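Local coordinates for protein phosphoserine aminotransferase SerC (Cytophaga hutchinsonii ATCC 33406, PDB 3FFR) that probably catalyses the pyridoxal-phosphate-dependent exchange of an amino group between phosphoserine and 2-oxoglutarate in serine biosynthesis, at residues Tyr174-Trp179 / Gly266-Thr271; Ser146-Asp151 / Ala295-Met300; Glu83-His88 / Gly106-Lys111. One frame throughout, in Å; residues are numbered along the deposited sequence. Where two conformers were deposited one is given.

Contact 3 closes first along the chain, within one beta-alpha-beta unit (85-90, 93-104, 108-113) at one edge of the seven-stranded mixed sheet. Contact 2 opens later, and contact 1 both opens and closes before contact 2 is completed. Contacts 1 and 2 lie about 12 Å apart between centres and touch, Tyr174 packing on Met300 and Pro175 and Lys176 on Val149. They join the loop 174-179 and the start of helix 149-152 to elements around the five-stranded sheet: helix 264-284, and the loop between strands 288-290 and 302-307. Contact 3 is remote, its centre about 31 Å from contact 1 and 25 Å from contact 2. Contacts 1 and 2 probably illustrate packing between the two sheet regions, contact 3 packing within one.

Contact 1: residues Tyr174-Trp179 / Gly266-Thr271; sequences YPKFDW and GIRKQT
The irregular run 174-179 passes the 266-271 part of helix 264-284 and comes nearest at Tyr174 and Arg268, whose CA atoms are 5.6 Å apart. With its chain extended from CG to NE, Arg268 spans the gap: Arg268 NE donates to Tyr174 O at 2.7 Å with an N-H...O angle of 151°, the donor standing above the carbonyl plane but the oxygen close to the guanidinium plane. A second bond, from Arg268 NH2 to Pro175 O, is weak at 3.3 Å, so one guanidinium grips two successive carbonyls of the loop. In this fold type I architecture the bonds join the loop before strand 184-188 of the large sheet to the helix leading to strand 288-290 of the smaller one, probably a link between domains. Lys176, modelled in two conformers, crosses Arg268 at about a right angle, with Lys176 CB 3.7 Å above the centre of the Arg268 guanidinium. Tyr174 has CG anti to the backbone N (chi1 -178°), and its ring crosses Thr271 obliquely, Tyr174 CD1 meeting Thr271 CG2 at 3.7 Å and Arg268 CG at 3.9 Å. The tyrosine hydroxyl bonds Glu272, the residue after Thr271, and Arg268 NH1 forms a salt bridge with Asp265.

Contact 2: residues Ser146-Asp151 / Ala295-Met300; sequences SMPVED and AKLRSM
The flat carboxylate of Asp151 meets the ammonium of Lys296 on the syn side of OD1, with Lys296 NZ 2.8 Å from Asp151 OD1 and 23° out of the carboxylate plane. Another flat group, the guanidinium of Arg298, has Ala295 CA over one face, offset toward its rim, and makes a cation-pi contact with Phe290. Lys296, in one of its two deposited conformers, stretches out fully from CG and arrives tip to tip at both acids; Lys296 NZ also bridges Glu150 OE2 at 3.3 Å, weakly. Glu150 holds a weak bond to a bound polyethylene glycol, probably from the crystallisation liquor. Pro148, the N-cap residue of helix 149-152, sets its CD 3.5 Å from Leu297 CD2. The backbones are tied by Ser146 N to Leu297 O at 2.8 Å and nearly straight (170°). Ser146 OG accepts from a water that in turn accepts from the N of Met300, a selenomethionine; Asn139 OD1 bonds both this hydroxyl and that of Ser299. The short helix of the large domain thus meets the loop before strand 302-307 of the smaller sheet. Two carboxylates near one ammonium probably favour the charged lysine in this conformer.

Contact 3: residues Glu83-His88 / Gly106-Lys111; sequences EKKSFH and GREAYK
Lys85 and Glu108 pair as neighbours in the parallel strands of a beta-alpha-beta unit, in which helix 93-104 connects strand 85-90 to the edge strand 108-113. The short strand segments run at 24° to each other, 4.5 Å apart at their closest. Four backbone bonds knit them, from Glu108 N to Lys84 O, Ser86 N to Glu108 O, Tyr110 N to Ser86 O and His88 N to Tyr110 O. The side chain of Lys85 can be followed out from the sheet. Lys85 CB lies 3.5 Å from Glu108 O, and CG, set anti to the carbonyl carbon (chi1 -54°), stays near the same oxygen. Lys85 CD then passes the tyrosine, 3.9 Å from Tyr110 CE2, while Lys85 CE comes to 3.6 Å from Glu108 OE1. At the tip, Lys85 NZ donates to Tyr110 OH at 3.2 Å and to a water that also reaches Glu108 OE1, weakly. The ammonium is further paired with Asp130, whose carboxylate bonds the tyrosine hydroxyl too, so the lysine and the phenol share one acid. On that same face Phe87 CD2 packs 3.7 Å from Tyr110 CB, the two side chains crossing at about a right angle. The opposite face, carrying Ser86, Ala109 and His88, turns toward helix 93-104. There Ser86 OG and His88 NE2 are hydrogen-bonded, and Ala109 CB packs 3.4 Å from Ser86 OG and 3.8 Å from His88 CD2.

Contact 1: residues Tyr174-Trp179 / Gly266-Thr271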
# COMPACT_ATOMS: atom_id res chain seq x y z
N TYR A 174 -3.69 2.23 -22.78
CA TYR A 174 -3.43 2.69 -24.16
C TYR A 174 -2.71 1.63 -25.05
O TYR A 174 -3.23 1.22 -26.09
CB TYR A 174 -2.74 4.04 -24.21
CG TYR A 174 -2.57 4.44 -25.64
CD1 TYR A 174 -3.68 4.81 -26.41
CD2 TYR A 174 -1.32 4.40 -26.26
CE1 TYR A 174 -3.53 5.14 -27.78
CE2 TYR A 174 -1.16 4.72 -27.60
CZ TYR A 174 -2.25 5.09 -28.36
OH TYR A 174 -2.04 5.41 -29.71
N PRO A 175 -1.49 1.22 -24.67
CA PRO A 175 -0.89 0.16 -25.49
C PRO A 175 -1.70 -1.12 -25.51
O PRO A 175 -2.28 -1.51 -24.51
CB PRO A 175 0.44 -0.11 -24.80
CG PRO A 175 0.21 0.33 -23.36
CD PRO A 175 -0.65 1.54 -23.51
N LYS A 176 -1.69 -1.75 -26.67
CA LYS A 176 -2.34 -3.03 -26.85
C LYS A 176 -1.26 -4.08 -27.07
O LYS A 176 -0.76 -4.29 -28.18
CB LYS A 176 -3.34 -3.02 -28.01
CG LYS A 176 -4.14 -4.33 -28.04
CD LYS A 176 -5.24 -4.37 -29.08
CE LYS A 176 -6.05 -5.66 -28.93
NZ LYS A 176 -5.19 -6.86 -29.09
N PHE A 177 -0.90 -4.73 -25.99
CA PHE A 177 0.18 -5.71 -26.03
C PHE A 177 -0.16 -7.00 -26.72
O PHE A 177 -1.31 -7.43 -26.76
CB PHE A 177 0.75 -6.01 -24.62
CG PHE A 177 1.39 -4.80 -23.98
CD1 PHE A 177 2.66 -4.37 -24.39
CD2 PHE A 177 0.72 -4.07 -23.03
CE1 PHE A 177 3.23 -3.24 -23.88
CE2 PHE A 177 1.31 -2.93 -22.48
CZ PHE A 177 2.57 -2.52 -22.92
N ASP A 178 0.88 -7.56 -27.32
CA ASP A 178 0.84 -8.93 -27.81
C ASP A 178 1.41 -9.73 -26.64
O ASP A 178 2.62 -9.70 -26.37
CB ASP A 178 1.70 -9.11 -29.04
CG ASP A 178 1.73 -10.55 -29.52
OD1 ASP A 178 1.46 -11.49 -28.75
OD2 ASP A 178 2.07 -10.73 -30.70
N TRP A 179 0.52 -10.42 -25.94
CA TRP A 179 0.88 -11.09 -24.69
C TRP A 179 1.78 -12.28 -24.92
O TRP A 179 2.32 -12.83 -23.98
CB TRP A 179 -0.37 -11.50 -23.92
CG TRP A 179 -1.24 -10.31 -23.59
CD1 TRP A 179 -2.46 -10.01 -24.16
CD2 TRP A 179 -0.94 -9.23 -22.71
NE1 TRP A 179 -2.93 -8.83 -23.66
CE2 TRP A 179 -2.02 -8.34 -22.76
CE3 TRP A 179 0.13 -8.96 -21.86
CZ2 TRP A 179 -2.06 -7.18 -22.01
CZ3 TRP A 179 0.07 -7.82 -21.09
CH2 TRP A 179 -1.01 -6.93 -21.18
N GLY A 266 -12.15 1.84 -27.84
CA GLY A 266 -12.87 3.11 -27.83
C GLY A 266 -12.08 4.14 -27.05
O GLY A 266 -11.99 5.30 -27.46
N ILE A 267 -11.54 3.72 -25.90
CA ILE A 267 -10.75 4.62 -25.05
C ILE A 267 -9.49 5.05 -25.82
O ILE A 267 -9.06 6.20 -25.77
CB ILE A 267 -10.44 3.99 -23.69
CG1 ILE A 267 -11.75 3.83 -22.92
CG2 ILE A 267 -9.51 4.86 -22.84
CD1 ILE A 267 -11.68 3.05 -21.64
N ARG A 268 -8.89 4.10 -26.52
CA ARG A 268 -7.70 4.39 -27.33
C ARG A 268 -7.95 5.48 -28.37
O ARG A 268 -7.14 6.36 -28.58
CB ARG A 268 -7.18 3.13 -28.03
CG ARG A 268 -6.48 2.18 -27.08
CD ARG A 268 -6.10 0.82 -27.68
NE ARG A 268 -5.58 -0.04 -26.62
CZ ARG A 268 -6.09 -1.20 -26.23
NH1 ARG A 268 -7.10 -1.75 -26.86
NH2 ARG A 268 -5.53 -1.81 -25.21
N LYS A 269 -9.10 5.40 -29.02
CA LYS A 269 -9.48 6.39 -30.02
C LYS A 269 -9.67 7.77 -29.38
O LYS A 269 -9.31 8.80 -29.98
CB LYS A 269 -10.75 5.95 -30.76
CG LYS A 269 -10.52 4.74 -31.67
CD LYS A 269 -11.80 4.33 -32.43
N GLN A 270 -10.22 7.75 -28.18
CA GLN A 270 -10.49 8.98 -27.42
C GLN A 270 -9.16 9.61 -27.02
O GLN A 270 -8.96 10.83 -27.07
CB GLN A 270 -11.41 8.71 -26.24
CG GLN A 270 -12.83 8.47 -26.67
CD GLN A 270 -13.77 7.99 -25.59
OE1 GLN A 270 -13.35 7.59 -24.51
NE2 GLN A 270 -15.06 7.97 -25.91
N THR A 271 -8.25 8.76 -26.58
CA THR A 271 -6.89 9.18 -26.22
C THR A 271 -6.21 9.86 -27.43
O THR A 271 -5.64 10.95 -27.34
CB THR A 271 -6.06 7.96 -25.71
OG1 THR A 271 -6.65 7.45 -24.48
CG2 THR A 271 -4.57 8.32 -25.54

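Contact 2: residues Ser146-Asp151 / Ala295-Met300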
# COMPACT_ATOMS: atom_id res chain seq x y z
N SER A 146 7.90 7.13 -25.48
CA SER A 146 7.35 5.77 -25.46
C SER A 146 8.19 4.82 -26.26
O SER A 146 8.97 5.20 -27.12
CB SER A 146 5.93 5.74 -26.03
OG SER A 146 5.00 6.55 -25.31
N MSE A 147 8.03 3.55 -25.92
CA MSE A 147 8.54 2.42 -26.72
C MSE A 147 7.30 1.70 -27.26
O MSE A 147 6.68 0.90 -26.55
CB MSE A 147 9.37 1.43 -25.92
CG MSE A 147 9.92 0.37 -26.83
SE MSE A 147 10.99 -0.98 -25.93
CE MSE A 147 12.75 -0.11 -26.02
N PRO A 148 6.90 2.01 -28.50
CA PRO A 148 5.69 1.40 -29.06
C PRO A 148 5.72 -0.12 -29.06
O PRO A 148 6.78 -0.72 -29.06
CB PRO A 148 5.66 1.93 -30.46
CG PRO A 148 6.31 3.25 -30.37
CD PRO A 148 7.46 3.02 -29.42
N VAL A 149 4.53 -0.72 -29.06
CA VAL A 149 4.40 -2.18 -28.98
C VAL A 149 5.20 -2.88 -30.07
O VAL A 149 5.82 -3.91 -29.81
CB VAL A 149 2.91 -2.60 -28.94
CG1 VAL A 149 2.74 -4.12 -29.10
CG2 VAL A 149 2.27 -2.14 -27.59
N GLU A 150 5.24 -2.30 -31.26
CA GLU A 150 5.96 -2.94 -32.36
C GLU A 150 7.44 -3.03 -32.03
O GLU A 150 8.12 -3.99 -32.41
CB GLU A 150 5.74 -2.23 -33.72
CG GLU A 150 6.22 -0.79 -33.79
CD GLU A 150 5.95 -0.17 -35.16
OE1 GLU A 150 5.57 -0.92 -36.09
OE2 GLU A 150 6.15 1.06 -35.29
N ASP A 151 7.94 -2.05 -31.29
CA ASP A 151 9.36 -2.05 -30.88
C ASP A 151 9.56 -3.03 -29.71
O ASP A 151 10.54 -3.79 -29.65
CB ASP A 151 9.85 -0.65 -30.52
CG ASP A 151 9.99 0.29 -31.75
OD1 ASP A 151 9.99 -0.17 -32.92
OD2 ASP A 151 10.13 1.49 -31.50
N ALA A 295 8.86 11.70 -33.80
CA ALA A 295 7.40 11.69 -33.64
C ALA A 295 6.84 10.34 -33.31
O ALA A 295 5.85 10.23 -32.58
CB ALA A 295 6.68 12.30 -34.91
N LYS A 296 7.49 9.28 -33.80
CA LYS A 296 6.99 7.93 -33.56
C LYS A 296 7.10 7.57 -32.10
O LYS A 296 6.35 6.74 -31.60
CB LYS A 296 7.71 6.85 -34.38
CG LYS A 296 7.48 5.40 -33.84
CD LYS A 296 8.36 4.34 -34.53
CE LYS A 296 8.39 2.96 -33.82
NZ LYS A 296 9.24 1.96 -34.61
N LEU A 297 8.02 8.22 -31.41
CA LEU A 297 8.29 7.87 -30.01
C LEU A 297 7.70 8.81 -28.98
O LEU A 297 7.99 8.72 -27.79
CB LEU A 297 9.81 7.70 -29.81
CG LEU A 297 10.50 6.70 -30.73
CD1 LEU A 297 12.01 6.63 -30.42
CD2 LEU A 297 9.83 5.32 -30.68
N ARG A 298 6.87 9.73 -29.45
CA ARG A 298 6.24 10.67 -28.54
C ARG A 298 5.06 9.99 -27.86
O ARG A 298 4.23 9.32 -28.51
CB ARG A 298 5.75 11.89 -29.30
CG ARG A 298 6.86 12.73 -29.87
CD ARG A 298 6.29 13.86 -30.70
NE ARG A 298 7.38 14.50 -31.44
CZ ARG A 298 7.20 15.25 -32.52
NH1 ARG A 298 5.98 15.41 -32.99
NH2 ARG A 298 8.24 15.76 -33.16
N SER A 299 4.98 10.18 -26.54
CA SER A 299 3.90 9.58 -25.76
C SER A 299 2.54 10.13 -26.09
O SER A 299 2.38 11.34 -26.27
CB SER A 299 4.14 9.81 -24.26
OG SER A 299 3.06 9.28 -23.48
N MSE A 300 1.56 9.24 -26.21
CA MSE A 300 0.16 9.65 -26.41
C MSE A 300 -0.56 10.01 -25.09
O MSE A 300 -1.61 10.68 -25.10
CB MSE A 300 -0.62 8.52 -27.11
CG MSE A 300 -0.17 8.15 -28.47
SE MSE A 300 -0.89 9.53 -29.72
CE MSE A 300 -0.40 8.63 -31.38
O HOH W 1 2.27 6.44 -26.20

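Contact 3: residues Glu83-His88 / Gly106-Lys111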
# COMPACT_ATOMS: atom_id res chain seq x y z
N GLU A 83 18.36 -14.08 -10.36
CA GLU A 83 19.38 -14.67 -9.50
C GLU A 83 20.64 -13.80 -9.53
O GLU A 83 21.20 -13.45 -8.48
CB GLU A 83 19.74 -16.10 -9.94
CG GLU A 83 20.70 -16.76 -8.95
CD GLU A 83 20.96 -18.24 -9.26
OE1 GLU A 83 20.46 -18.72 -10.27
OE2 GLU A 83 21.65 -18.90 -8.48
N LYS A 84 21.06 -13.45 -10.73
CA LYS A 84 22.32 -12.73 -10.93
C LYS A 84 22.26 -11.46 -11.78
O LYS A 84 22.75 -10.41 -11.37
CB LYS A 84 23.33 -13.70 -11.57
CG LYS A 84 23.58 -14.95 -10.73
CD LYS A 84 24.60 -15.88 -11.34
CE LYS A 84 24.82 -17.07 -10.42
NZ LYS A 84 25.14 -16.61 -9.02
N LYS A 85 21.66 -11.58 -12.96
CA LYS A 85 21.68 -10.49 -13.94
C LYS A 85 20.38 -10.14 -14.62
O LYS A 85 19.60 -10.99 -15.02
CB LYS A 85 22.67 -10.83 -15.07
CG LYS A 85 24.11 -11.21 -14.64
CD LYS A 85 25.07 -11.21 -15.81
CE LYS A 85 26.47 -11.56 -15.36
NZ LYS A 85 27.46 -11.45 -16.48
N SER A 86 20.18 -8.84 -14.73
CA SER A 86 19.07 -8.30 -15.48
C SER A 86 19.58 -7.38 -16.58
O SER A 86 20.75 -7.02 -16.63
CB SER A 86 18.16 -7.51 -14.55
OG SER A 86 18.87 -6.44 -13.96
N PHE A 87 18.67 -7.01 -17.46
CA PHE A 87 18.96 -6.08 -18.59
C PHE A 87 17.87 -5.02 -18.59
O PHE A 87 16.68 -5.36 -18.51
CB PHE A 87 18.97 -6.86 -19.91
CG PHE A 87 19.08 -6.00 -21.15
CD1 PHE A 87 17.97 -5.42 -21.71
CD2 PHE A 87 20.30 -5.81 -21.75
CE1 PHE A 87 18.08 -4.64 -22.83
CE2 PHE A 87 20.42 -5.03 -22.89
CZ PHE A 87 19.32 -4.44 -23.42
N HIS A 88 18.28 -3.75 -18.67
CA HIS A 88 17.35 -2.64 -18.65
C HIS A 88 17.58 -1.63 -19.76
O HIS A 88 18.69 -1.24 -19.99
CB HIS A 88 17.51 -1.86 -17.31
CG HIS A 88 17.29 -2.68 -16.08
ND1 HIS A 88 16.20 -2.49 -15.24
CD2 HIS A 88 18.02 -3.68 -15.54
CE1 HIS A 88 16.26 -3.38 -14.26
NE2 HIS A 88 17.36 -4.11 -14.41
N GLY A 106 21.83 -6.24 -4.97
CA GLY A 106 22.99 -7.09 -5.11
C GLY A 106 23.12 -7.83 -6.43
O GLY A 106 23.93 -8.73 -6.56
N ARG A 107 22.31 -7.44 -7.39
CA ARG A 107 22.37 -8.03 -8.72
C ARG A 107 23.24 -7.18 -9.63
O ARG A 107 23.51 -6.02 -9.37
CB ARG A 107 20.98 -8.15 -9.37
CG ARG A 107 20.15 -9.32 -8.95
CD ARG A 107 19.86 -9.42 -7.51
NE ARG A 107 18.82 -10.43 -7.29
CZ ARG A 107 18.24 -10.64 -6.12
NH1 ARG A 107 18.63 -9.95 -5.07
NH2 ARG A 107 17.28 -11.54 -5.99
N GLU A 108 23.61 -7.78 -10.74
CA GLU A 108 24.38 -7.09 -11.78
C GLU A 108 23.44 -6.81 -12.96
O GLU A 108 22.88 -7.72 -13.56
CB GLU A 108 25.54 -7.93 -12.26
CG GLU A 108 26.57 -8.21 -11.21
CD GLU A 108 27.71 -9.11 -11.72
OE1 GLU A 108 27.88 -9.23 -12.94
OE2 GLU A 108 28.42 -9.69 -10.87
N ALA A 109 23.32 -5.55 -13.32
CA ALA A 109 22.42 -5.16 -14.41
C ALA A 109 23.13 -4.59 -15.63
O ALA A 109 24.01 -3.74 -15.53
CB ALA A 109 21.40 -4.11 -13.88
N TYR A 110 22.73 -5.09 -16.79
CA TYR A 110 23.13 -4.50 -18.07
C TYR A 110 22.24 -3.32 -18.32
O TYR A 110 21.05 -3.34 -17.99
CB TYR A 110 22.97 -5.47 -19.22
CG TYR A 110 23.83 -6.73 -19.16
CD1 TYR A 110 25.20 -6.66 -19.43
CD2 TYR A 110 23.28 -7.98 -18.93
CE1 TYR A 110 25.99 -7.78 -19.40
CE2 TYR A 110 24.07 -9.11 -18.91
CZ TYR A 110 25.42 -9.01 -19.15
OH TYR A 110 26.20 -10.15 -19.14
N LYS A 111 22.81 -2.29 -18.92
CA LYS A 111 22.08 -1.10 -19.26
C LYS A 111 22.27 -0.71 -20.72
O LYS A 111 23.41 -0.57 -21.19
CB LYS A 111 22.54 0.07 -18.37
CG LYS A 111 21.89 1.36 -18.72
CD LYS A 111 22.14 2.47 -17.70
CE LYS A 111 23.61 2.69 -17.41
NZ LYS A 111 23.82 4.03 -16.78
O HOH W 2 27.63 -8.69 -16.20